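DNA ligase (Archaeoglobus fulgidus, PDB 3GDE) is an ATP-dependent ligase that probably seals nicks in double-stranded DNA during replication, recombination and repair. Local coordinates at residues Val64-Leu69 with Gly92-Val97; Arg484-Ser489 with Ile498-Phe503. All coordinates share one frame; numbering follows the deposited sequence.

Interaction 1 (Val64-Leu69 with Gly92-Val97)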
loop_
_atom_site.group_PDB
_atom_site.type_symbol
_atom_site.label_atom_id
_atom_site.label_comp_id
_atom_site.label_asym_id
_atom_site.label_seq_id
_atom_site.Cartn_x
_atom_site.Cartn_y
_atom_site.Cartn_z
ATOM N N VAL A 64 1.439 16.875 0.341
ATOM C CA VAL A 64 1.699 17.794 -0.751
ATOM C C VAL A 64 1.067 17.259 -2.043
ATOM O O VAL A 64 1.522 16.255 -2.609
ATOM C CB VAL A 64 3.220 18.050 -0.922
ATOM C CG1 VAL A 64 3.500 18.875 -2.155
ATOM C CG2 VAL A 64 3.772 18.760 0.306
ATOM N N GLY A 65 -0.000 17.932 -2.478
ATOM C CA GLY A 65 -0.665 17.622 -3.745
ATOM C C GLY A 65 -0.015 18.359 -4.901
ATOM O O GLY A 65 0.726 19.350 -4.695
ATOM N N ILE A 66 -0.292 17.887 -6.116
ATOM C CA ILE A 66 0.277 18.482 -7.321
ATOM C C ILE A 66 0.048 20.010 -7.437
ATOM O O ILE A 66 0.871 20.724 -8.021
ATOM C CB ILE A 66 -0.176 17.725 -8.613
ATOM C CG1 ILE A 66 0.762 18.064 -9.778
ATOM C CG2 ILE A 66 -1.668 17.984 -8.950
ATOM C CD1 ILE A 66 0.597 17.215 -11.003
ATOM N N GLY A 67 -1.067 20.491 -6.885
ATOM C CA GLY A 67 -1.395 21.916 -6.865
ATOM C C GLY A 67 -0.375 22.759 -6.110
ATOM O O GLY A 67 -0.048 23.866 -6.539
ATOM N N LEU A 68 0.122 22.240 -4.984
ATOM C CA LEU A 68 1.212 22.883 -4.243
ATOM C C LEU A 68 2.499 22.932 -5.045
ATOM O O LEU A 68 3.229 23.924 -4.986
ATOM C CB LEU A 68 1.465 22.183 -2.899
ATOM C CG LEU A 68 0.611 22.611 -1.712
ATOM C CD1 LEU A 68 -0.865 22.386 -1.987
ATOM C CD2 LEU A 68 1.043 21.874 -0.465
ATOM N N LEU A 69 2.775 21.868 -5.796
ATOM C CA LEU A 69 3.935 21.824 -6.691
ATOM C C LEU A 69 3.864 22.887 -7.790
ATOM O O LEU A 69 4.867 23.553 -8.082
ATOM C CB LEU A 69 4.104 20.426 -7.305
ATOM C CG LEU A 69 5.108 19.445 -6.698
ATOM C CD1 LEU A 69 5.230 19.607 -5.188
ATOM C CD2 LEU A 69 4.751 18.015 -7.048
ATOM N N GLY A 92 4.551 14.992 -20.361
ATOM C CA GLY A 92 3.987 13.750 -19.818
ATOM C C GLY A 92 4.403 13.446 -18.380
ATOM O O GLY A 92 4.045 12.404 -17.831
ATOM N N ASP A 93 5.143 14.368 -17.766
ATOM C CA ASP A 93 5.686 14.169 -16.426
ATOM C C ASP A 93 6.020 15.516 -15.812
ATOM O O ASP A 93 6.659 16.338 -16.456
ATOM C CB ASP A 93 6.949 13.301 -16.496
ATOM C CG ASP A 93 7.515 12.994 -15.136
ATOM O OD1 ASP A 93 6.964 12.113 -14.445
ATOM O OD2 ASP A 93 8.510 13.638 -14.745
ATOM N N LEU A 94 5.589 15.740 -14.569
ATOM C CA LEU A 94 5.886 16.994 -13.886
ATOM C C LEU A 94 7.371 17.118 -13.534
ATOM O O LEU A 94 7.894 18.237 -13.456
ATOM C CB LEU A 94 5.010 17.194 -12.644
ATOM C CG LEU A 94 4.912 18.621 -12.081
ATOM C CD1 LEU A 94 4.260 19.623 -13.059
ATOM C CD2 LEU A 94 4.167 18.619 -10.769
ATOM N N GLY A 95 8.037 15.975 -13.327
ATOM C CA GLY A 95 9.476 15.940 -13.070
ATOM C C GLY A 95 10.251 16.564 -14.218
ATOM O O GLY A 95 11.111 17.419 -13.997
ATOM N N LEU A 96 9.926 16.152 -15.444
ATOM C CA LEU A 96 10.574 16.681 -16.642
ATOM C C LEU A 96 10.261 18.157 -16.871
ATOM O O LEU A 96 11.074 18.894 -17.428
ATOM C CB LEU A 96 10.201 15.849 -17.875
ATOM C CG LEU A 96 10.663 14.386 -17.903
ATOM C CD1 LEU A 96 10.094 13.665 -19.118
ATOM C CD2 LEU A 96 12.189 14.269 -17.874
ATOM N N VAL A 97 9.083 18.586 -16.430
ATOM C CA VAL A 97 8.714 19.990 -16.480
ATOM C C VAL A 97 9.527 20.805 -15.473
ATOM O O VAL A 97 10.047 21.870 -15.815
ATOM C CB VAL A 97 7.202 20.202 -16.243
ATOM C CG1 VAL A 97 6.872 21.696 -16.141
ATOM C CG2 VAL A 97 6.401 19.551 -17.359
#

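Interaction 2 (Arg484-Ser489 with Ile498-Phe503)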
loop_
_atom_site.group_PDB
_atom_site.type_symbol
_atom_site.label_atom_id
_atom_site.label_comp_id
_atom_site.label_asym_id
_atom_site.label_seq_id
_atom_site.Cartn_x
_atom_site.Cartn_y
_atom_site.Cartn_z
ATOM N N ARG A 484 -8.808 15.286 -12.980
ATOM C CA ARG A 484 -8.446 16.413 -13.834
ATOM C C ARG A 484 -6.998 16.914 -13.623
ATOM O O ARG A 484 -6.251 16.999 -14.593
ATOM C CB ARG A 484 -9.477 17.549 -13.705
ATOM C CG ARG A 484 -9.287 18.667 -14.716
ATOM C CD ARG A 484 -10.402 19.715 -14.639
ATOM N NE ARG A 484 -11.413 19.503 -15.679
ATOM C CZ ARG A 484 -12.702 19.264 -15.456
ATOM N NH1 ARG A 484 -13.183 19.204 -14.213
ATOM N NH2 ARG A 484 -13.518 19.091 -16.490
ATOM N N PRO A 485 -6.596 17.220 -12.359
ATOM C CA PRO A 485 -5.224 17.725 -12.117
ATOM C C PRO A 485 -4.120 16.748 -12.520
ATOM O O PRO A 485 -2.987 17.161 -12.770
ATOM C CB PRO A 485 -5.183 17.925 -10.601
ATOM C CG PRO A 485 -6.602 17.994 -10.170
ATOM C CD PRO A 485 -7.365 17.123 -11.102
ATOM N N LEU A 486 -4.467 15.467 -12.589
ATOM C CA LEU A 486 -3.504 14.405 -12.839
ATOM C C LEU A 486 -3.350 14.075 -14.319
ATOM O O LEU A 486 -2.605 13.158 -14.661
ATOM C CB LEU A 486 -3.891 13.138 -12.058
ATOM C CG LEU A 486 -4.147 13.226 -10.545
ATOM C CD1 LEU A 486 -4.338 11.821 -9.993
ATOM C CD2 LEU A 486 -3.020 13.945 -9.782
ATOM N N ILE A 487 -4.046 14.811 -15.191
ATOM C CA ILE A 487 -3.955 14.549 -16.633
ATOM C C ILE A 487 -2.584 14.955 -17.166
ATOM O O ILE A 487 -2.144 16.103 -17.037
ATOM C CB ILE A 487 -5.100 15.177 -17.474
ATOM C CG1 ILE A 487 -6.441 14.475 -17.188
ATOM C CG2 ILE A 487 -4.771 15.086 -18.975
ATOM C CD1 ILE A 487 -7.683 15.253 -17.644
ATOM N N VAL A 488 -1.933 13.979 -17.780
ATOM C CA VAL A 488 -0.536 14.060 -18.113
ATOM C C VAL A 488 -0.379 13.778 -19.627
ATOM O O VAL A 488 0.688 13.933 -20.219
ATOM C CB VAL A 488 0.230 13.083 -17.181
ATOM C CG1 VAL A 488 0.597 11.776 -17.875
ATOM C CG2 VAL A 488 1.419 13.757 -16.570
ATOM N N SER A 489 -1.481 13.368 -20.236
ATOM C CA SER A 489 -1.559 13.162 -21.673
ATOM C C SER A 489 -3.021 13.305 -22.058
ATOM O O SER A 489 -3.901 12.791 -21.367
ATOM C CB SER A 489 -1.027 11.775 -22.069
ATOM O OG SER A 489 -1.342 11.447 -23.416
ATOM N N ILE A 498 -1.323 10.457 -13.946
ATOM C CA ILE A 498 -0.370 10.112 -12.890
ATOM C C ILE A 498 -1.031 9.033 -12.025
ATOM O O ILE A 498 -2.098 9.267 -11.469
ATOM C CB ILE A 498 -0.053 11.340 -11.992
ATOM C CG1 ILE A 498 0.694 12.417 -12.775
ATOM C CG2 ILE A 498 0.730 10.928 -10.730
ATOM C CD1 ILE A 498 0.471 13.808 -12.231
ATOM N N PRO A 499 -0.419 7.840 -11.944
ATOM C CA PRO A 499 -0.981 6.766 -11.113
ATOM C C PRO A 499 -1.125 7.201 -9.648
ATOM O O PRO A 499 -0.164 7.676 -9.047
ATOM C CB PRO A 499 0.030 5.622 -11.264
ATOM C CG PRO A 499 1.248 6.229 -11.902
ATOM C CD PRO A 499 0.796 7.424 -12.663
ATOM N N LYS A 500 -2.326 7.056 -9.100
ATOM C CA LYS A 500 -2.662 7.654 -7.812
ATOM C C LYS A 500 -3.854 6.930 -7.170
ATOM O O LYS A 500 -3.774 6.424 -6.052
ATOM C CB LYS A 500 -3.000 9.136 -8.026
ATOM C CG LYS A 500 -2.481 10.093 -6.980
ATOM C CD LYS A 500 -3.508 10.418 -5.942
ATOM C CE LYS A 500 -3.386 11.869 -5.513
ATOM N NZ LYS A 500 -3.702 12.034 -4.067
ATOM N N TYR A 501 -4.951 6.860 -7.905
ATOM C CA TYR A 501 -6.199 6.354 -7.345
ATOM C C TYR A 501 -6.428 4.892 -7.686
ATOM O O TYR A 501 -6.035 4.417 -8.752
ATOM C CB TYR A 501 -7.371 7.246 -7.766
ATOM C CG TYR A 501 -7.253 8.656 -7.216
ATOM C CD1 TYR A 501 -7.045 9.746 -8.068
ATOM C CD2 TYR A 501 -7.312 8.894 -5.838
ATOM C CE1 TYR A 501 -6.917 11.036 -7.571
ATOM C CE2 TYR A 501 -7.187 10.184 -5.318
ATOM C CZ TYR A 501 -6.989 11.254 -6.193
ATOM O OH TYR A 501 -6.874 12.547 -5.688
ATOM N N VAL A 502 -7.038 4.180 -6.749
ATOM C CA VAL A 502 -7.307 2.757 -6.906
ATOM C C VAL A 502 -8.826 2.523 -6.854
ATOM O O VAL A 502 -9.502 3.014 -5.947
ATOM C CB VAL A 502 -6.562 1.934 -5.795
ATOM C CG1 VAL A 502 -7.039 0.485 -5.749
ATOM C CG2 VAL A 502 -5.039 2.012 -6.000
ATOM N N PHE A 503 -9.355 1.793 -7.836
ATOM C CA PHE A 503 -10.776 1.411 -7.840
ATOM C C PHE A 503 -10.924 -0.030 -7.381
ATOM O O PHE A 503 -10.105 -0.873 -7.739
ATOM C CB PHE A 503 -11.379 1.479 -9.252
ATOM C CG PHE A 503 -11.620 2.867 -9.776
ATOM C CD1 PHE A 503 -11.460 3.991 -8.972
ATOM C CD2 PHE A 503 -12.040 3.042 -11.100
ATOM C CE1 PHE A 503 -11.691 5.261 -9.469
ATOM C CE2 PHE A 503 -12.286 4.312 -11.610
ATOM C CZ PHE A 503 -12.107 5.427 -10.796
#

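Interaction 1 (Val64-Leu69 with Gly92-Val97)
I66 and L69, one turn apart at the start of helix 66-77, receive the side chain of L94 from the start of helix 94-108, inside the all-helical DNA ligase N-terminal region. The second segment begins with G92, where the chain leaves helix 81-91. Its phi is 81°, a positive value that glycine reaches without the strain a CB would bring. D93 follows as N-cap of the next helix: its OD2 accepts from L96 N at 3.0 Å through the anti lone pair, the N-H...O angle being 143°. The same oxygen is salt-bridged to R160 on helix 152-162, so this buried carboxylate answers both a backbone N-H and a guanidinium group. L94 then carries the contact. With CG anti to the backbone N (chi1 -162°), its side chain extends toward the other helix, and the CD2 branch does the touching. L94 CD2 lies 3.6 Å from I66 CG1 and 3.8 Å from I66 CD1. L94 CD2 is also 3.8 Å from L69 CD2 and 3.9 Å from L69 CB, and so rests against both residues at once. The L94 side chain crosses each of them at a slant. I88 of helix 81-91 touches both I66 and L94, while T159 lies against L94. G95 comes next, and a CB there would fall 2.5 Å from D93 OD2, so glycine leaves the cap undisturbed. V97, further along helix 94-108, turns to I84 and M87 of helix 81-91. Between the segments everything is aliphatic: one leucine methyl bears on both I66 and L69. The pairing therefore depends on van der Waals fit and burial, while the capping of this helix start by D93 is a separate, polar matter.

Interaction 2 (Arg484-Ser489 with Ile498-Phe503)
I498 N donates to L486 O across 3.1 Å with an N-H...O angle of 162°, reaching the oxygen only 15° from the carbonyl plane. The bond lies at the open end of the β-hairpin formed by strands 487-491 and 494-497 of the OB-fold domain. Within that hairpin V488 and S489 both face E496, a classic beta bulge. L486, the last residue of a 3-10 turn, and I498 both direct their side chains into the contact, as suits large aliphatic residues in a buried place. I498 holds CG1 anti to its carbonyl carbon (chi1 -66°), which lays the chain beside L486 O and brings I498 CG1 to 4.1 Å from V488 CG2. These two side chains cross at about a right angle. Replacing I498 by an alanine would probably keep the backbone bond but leave V488 CG2 without this neighbour and open a gap beside L486 CA and O, where the isoleucine CD1 had lain. At the end of the L486 side chain, CD1 is shared by two residues of the 498-503 segment. L486 CD1 lies 3.6 Å from K500 CB. A lysine suits this rim because its aliphatic stem can pack while its amine leads away: K500 CD stands 3.6 Å above the Y501 ring plane, offset toward the rim. The ring in turn meets L486 obliquely, Y501 CE1 lying 3.6 Å from L486 CD1.

Following the chain from its N terminus, interaction 1 comes first, closing the excursion through helices 66-77 and 81-91 within the DNA-binding domain. The chain then runs through the adenylation domain before interaction 2 closes the much shorter hairpin loop between 484-489 and 498-503 in the OB-fold domain. The loops are in series, neither nested nor crossed. Yet they meet in space, their centres about 12 Å apart: I66 reaches P485 and also I498, where I66 CD1 and I498 CD1 lie 3.6 Å from each other, and V488 packs near G92 and D93. The two local contacts thus sit against one another at an interface between the terminal domains, consistent with the closed conformation of this ligase.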